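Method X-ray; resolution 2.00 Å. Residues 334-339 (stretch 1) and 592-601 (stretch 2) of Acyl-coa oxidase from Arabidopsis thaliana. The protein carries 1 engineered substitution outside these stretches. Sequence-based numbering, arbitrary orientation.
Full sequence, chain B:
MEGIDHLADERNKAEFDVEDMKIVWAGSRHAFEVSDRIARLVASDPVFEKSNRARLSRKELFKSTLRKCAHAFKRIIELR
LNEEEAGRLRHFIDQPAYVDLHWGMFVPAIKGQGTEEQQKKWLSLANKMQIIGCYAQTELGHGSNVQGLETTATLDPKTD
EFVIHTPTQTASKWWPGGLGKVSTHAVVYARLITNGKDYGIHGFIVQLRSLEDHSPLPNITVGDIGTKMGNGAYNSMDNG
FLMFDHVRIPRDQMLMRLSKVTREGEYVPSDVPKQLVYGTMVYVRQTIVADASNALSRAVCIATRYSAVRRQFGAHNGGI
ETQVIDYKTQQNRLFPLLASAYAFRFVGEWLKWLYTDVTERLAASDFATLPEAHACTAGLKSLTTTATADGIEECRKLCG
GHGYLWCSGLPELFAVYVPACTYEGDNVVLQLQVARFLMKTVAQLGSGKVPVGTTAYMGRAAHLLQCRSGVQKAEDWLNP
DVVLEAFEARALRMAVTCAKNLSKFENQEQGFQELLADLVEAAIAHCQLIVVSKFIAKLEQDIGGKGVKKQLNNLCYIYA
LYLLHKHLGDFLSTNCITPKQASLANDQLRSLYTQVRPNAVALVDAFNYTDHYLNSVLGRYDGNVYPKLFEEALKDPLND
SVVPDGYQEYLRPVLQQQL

Stretch 1 (334-339) LFPLLA
Stretch 2, residues 592-601: LYTQVRPNAV

Residues 334-339 form one piece of a longer helix that runs on in both directions. Residues 592-596 belong to a second helix, which begins earlier in the chain. Residues 597-599 keep helical phi/psi without the regular bonds, and 600-601 are helical again. The axes of helices 334-339 and 592-596 approach to 11.0 Å, and their N-to-C directions differ by 75° (signed crossing angle +75°). The register is set by Phe-335 and Tyr-593, whose CA atoms lie 7.0 Å apart. The two stretches bury 323 Å² in total. No hydrogen bond joins them; the packing is mainly apolar.

Leu-334 (phi/psi -91/-48, chi1 t, chi2 p) makes no contact with the second stretch. Its O accepts from Leu-338 N at 3.0 Å and, weakly, from Leu-337 N at 2.9 Å. The helix is kinked at Pro-336 and Leu-337. Pro-336, whose ring nitrogen carries no hydrogen, donates nothing, and Leu-337 N makes only the weak bond in place of the regular one to the turn before.

Phe-335 (-59/-35) is the centre of the contact. Its CA-to-CB bond points toward the second stretch, with chi1 m at -69° and chi2 at 178°. Val-596 CG1 (Val-596 -79/-28, chi1 t) sits over one ring face, 4.1 Å from the centroid of the Phe-335 ring and 10° off its normal, a CH-pi contact. At the ring edge, Phe-335 CE1 lies 3.3 Å from Tyr-593 O. That oxygen also accepts from Arg-597 N at 2.8 Å, so the ring edge meets a carbonyl that already accepts a backbone hydrogen bond. The rings of Phe-335 and Tyr-593 form an oblique pair, with centroids 5.9 Å apart and planes at 68°. Their closest side-chain atoms are Phe-335 CD1 and Tyr-593 CD1, at 3.7 Å. Phe-335 CZ is 3.7 Å from Arg-597 CA, while the end of the arginine side chain (-41/-54, chi1 t, chi2 p, chi3 t, chi4 94°) leads away. Phe-335 CE2 is 4.0 Å from Ala-600 CB (-48/-62); the CA-to-CB bond of Ala-600 points toward stretch 1.

The CA-to-CB bond of Pro-336 (-66/-32, C-gamma exo) points sideways. Pro-336 CG lies 3.3 Å from Tyr-593 OH and 4.1 Å from Tyr-593 CZ. The CA-to-CB bond of Tyr-593 (-64/-50, chi1 m, chi2 -24°) is also sideways, but the side chain's end comes nearer and reaches the proline. The carbon has no polar hydrogen to offer, so this is van der Waals packing.

Leu-337 (-73/-35, chi1 m, chi2 t) is out of reach of the second stretch.

The CA-to-CB bond of Leu-338 (-66/-45, chi1 t, chi2 p) points toward the second stretch. Leu-338 CD2 meets Val-596 CG1 at 4.3 Å, so one valine methyl touches both residues.

Ala-339 (-61/-40) is out of reach; its N donates to Phe-335 O at 2.8 Å.

Within the second stretch, Val-596 N donates to Leu-592 O at 2.9 Å and Asn-599 N to Val-596 O at 2.8 Å. Asn-599 ND2 (chi1 m, chi2 -75°) donates to Gln-595 O at 3.0 Å.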

# COMPACT_ATOMS: atom_id res chain seq x y z
N LEU B 334 -0.28 -14.61 4.75
CA LEU B 334 1.06 -14.50 5.31
C LEU B 334 2.09 -15.51 4.82
O LEU B 334 3.20 -15.13 4.47
CB LEU B 334 0.96 -14.60 6.84
CG LEU B 334 2.26 -14.69 7.65
CD1 LEU B 334 3.04 -13.39 7.56
CD2 LEU B 334 1.92 -15.00 9.10
N PHE B 335 1.72 -16.79 4.80
CA PHE B 335 2.66 -17.83 4.39
C PHE B 335 3.21 -17.67 2.97
O PHE B 335 4.37 -18.00 2.72
CB PHE B 335 2.03 -19.21 4.59
CG PHE B 335 1.84 -19.58 6.05
CD1 PHE B 335 1.24 -20.79 6.38
CD2 PHE B 335 2.27 -18.74 7.08
CE1 PHE B 335 1.06 -21.16 7.71
CE2 PHE B 335 2.09 -19.10 8.43
CZ PHE B 335 1.48 -20.32 8.74
N PRO B 336 2.39 -17.17 2.02
CA PRO B 336 2.94 -16.99 0.67
C PRO B 336 4.04 -15.92 0.73
O PRO B 336 5.02 -15.98 -0.02
CB PRO B 336 1.71 -16.56 -0.13
CG PRO B 336 0.59 -17.32 0.56
CD PRO B 336 0.93 -17.08 2.01
N LEU B 337 3.89 -14.93 1.62
CA LEU B 337 4.91 -13.88 1.75
C LEU B 337 6.17 -14.40 2.43
O LEU B 337 7.30 -13.99 2.12
CB LEU B 337 4.35 -12.70 2.54
CG LEU B 337 3.12 -12.01 1.91
CD1 LEU B 337 2.74 -10.83 2.78
CD2 LEU B 337 3.42 -11.56 0.48
N LEU B 338 5.99 -15.31 3.38
CA LEU B 338 7.12 -15.94 4.05
C LEU B 338 7.84 -16.77 2.99
O LEU B 338 9.05 -16.72 2.87
CB LEU B 338 6.62 -16.83 5.18
CG LEU B 338 7.64 -17.79 5.80
CD1 LEU B 338 8.83 -17.02 6.39
CD2 LEU B 338 6.93 -18.61 6.87
N ALA B 339 7.09 -17.52 2.20
CA ALA B 339 7.70 -18.33 1.14
C ALA B 339 8.44 -17.45 0.12
O ALA B 339 9.53 -17.81 -0.34
CB ALA B 339 6.64 -19.17 0.43
N LEU B 592 0.05 -27.70 2.84
CA LEU B 592 1.38 -27.10 3.10
C LEU B 592 1.27 -25.99 4.14
O LEU B 592 2.20 -25.77 4.92
CB LEU B 592 1.99 -26.55 1.80
CG LEU B 592 2.42 -27.59 0.75
CD1 LEU B 592 2.83 -26.90 -0.53
CD2 LEU B 592 3.57 -28.42 1.27
N TYR B 593 0.15 -25.28 4.17
CA TYR B 593 -0.02 -24.24 5.17
C TYR B 593 -0.03 -24.89 6.56
O TYR B 593 0.69 -24.47 7.47
CB TYR B 593 -1.33 -23.48 4.94
CG TYR B 593 -1.34 -22.57 3.71
CD1 TYR B 593 -0.16 -22.06 3.16
CD2 TYR B 593 -2.54 -22.16 3.14
CE1 TYR B 593 -0.18 -21.16 2.07
CE2 TYR B 593 -2.59 -21.27 2.06
CZ TYR B 593 -1.41 -20.77 1.53
OH TYR B 593 -1.48 -19.87 0.48
N THR B 594 -0.86 -25.93 6.71
CA THR B 594 -0.97 -26.66 7.97
C THR B 594 0.38 -27.21 8.41
O THR B 594 0.66 -27.28 9.60
CB THR B 594 -1.96 -27.81 7.82
OG1 THR B 594 -3.25 -27.26 7.53
CG2 THR B 594 -2.04 -28.66 9.12
N GLN B 595 1.21 -27.60 7.45
CA GLN B 595 2.53 -28.13 7.79
C GLN B 595 3.49 -27.03 8.22
O GLN B 595 4.32 -27.22 9.10
CB GLN B 595 3.12 -28.88 6.60
CG GLN B 595 2.43 -30.20 6.33
CD GLN B 595 2.85 -30.84 5.02
OE1 GLN B 595 4.02 -31.11 4.80
NE2 GLN B 595 1.88 -31.07 4.15
N VAL B 596 3.37 -25.85 7.61
CA VAL B 596 4.25 -24.74 7.94
C VAL B 596 3.85 -24.03 9.22
O VAL B 596 4.70 -23.47 9.92
CB VAL B 596 4.30 -23.73 6.77
CG1 VAL B 596 4.95 -22.41 7.21
CG2 VAL B 596 5.08 -24.35 5.63
N ARG B 597 2.56 -24.07 9.54
CA ARG B 597 2.03 -23.42 10.75
C ARG B 597 2.86 -23.54 12.02
O ARG B 597 3.18 -22.53 12.65
CB ARG B 597 0.61 -23.92 11.02
CG ARG B 597 0.07 -23.63 12.45
CD ARG B 597 0.00 -22.15 12.75
NE ARG B 597 -0.43 -21.92 14.13
CZ ARG B 597 0.40 -21.74 15.16
NH1 ARG B 597 1.71 -21.75 14.97
NH2 ARG B 597 -0.09 -21.54 16.37
N PRO B 598 3.21 -24.78 12.42
CA PRO B 598 4.01 -24.96 13.63
C PRO B 598 5.45 -24.48 13.50
O PRO B 598 6.13 -24.23 14.50
CB PRO B 598 3.89 -26.46 13.91
CG PRO B 598 3.78 -27.05 12.52
CD PRO B 598 2.85 -26.08 11.82
N ASN B 599 5.89 -24.32 12.26
CA ASN B 599 7.24 -23.86 11.98
C ASN B 599 7.34 -22.36 11.72
O ASN B 599 8.45 -21.83 11.67
CB ASN B 599 7.78 -24.60 10.75
CG ASN B 599 7.91 -26.07 11.00
OD1 ASN B 599 8.82 -26.52 11.69
ND2 ASN B 599 6.98 -26.84 10.45
N ALA B 600 6.20 -21.68 11.60
CA ALA B 600 6.16 -20.25 11.26
C ALA B 600 7.08 -19.34 12.06
O ALA B 600 7.96 -18.69 11.50
CB ALA B 600 4.72 -19.70 11.33
N VAL B 601 6.87 -19.27 13.37
CA VAL B 601 7.68 -18.40 14.19
C VAL B 601 9.17 -18.69 14.05
O VAL B 601 9.97 -17.76 13.92
CB VAL B 601 7.26 -18.49 15.66
CG1 VAL B 601 8.27 -17.70 16.54
CG2 VAL B 601 5.84 -17.95 15.82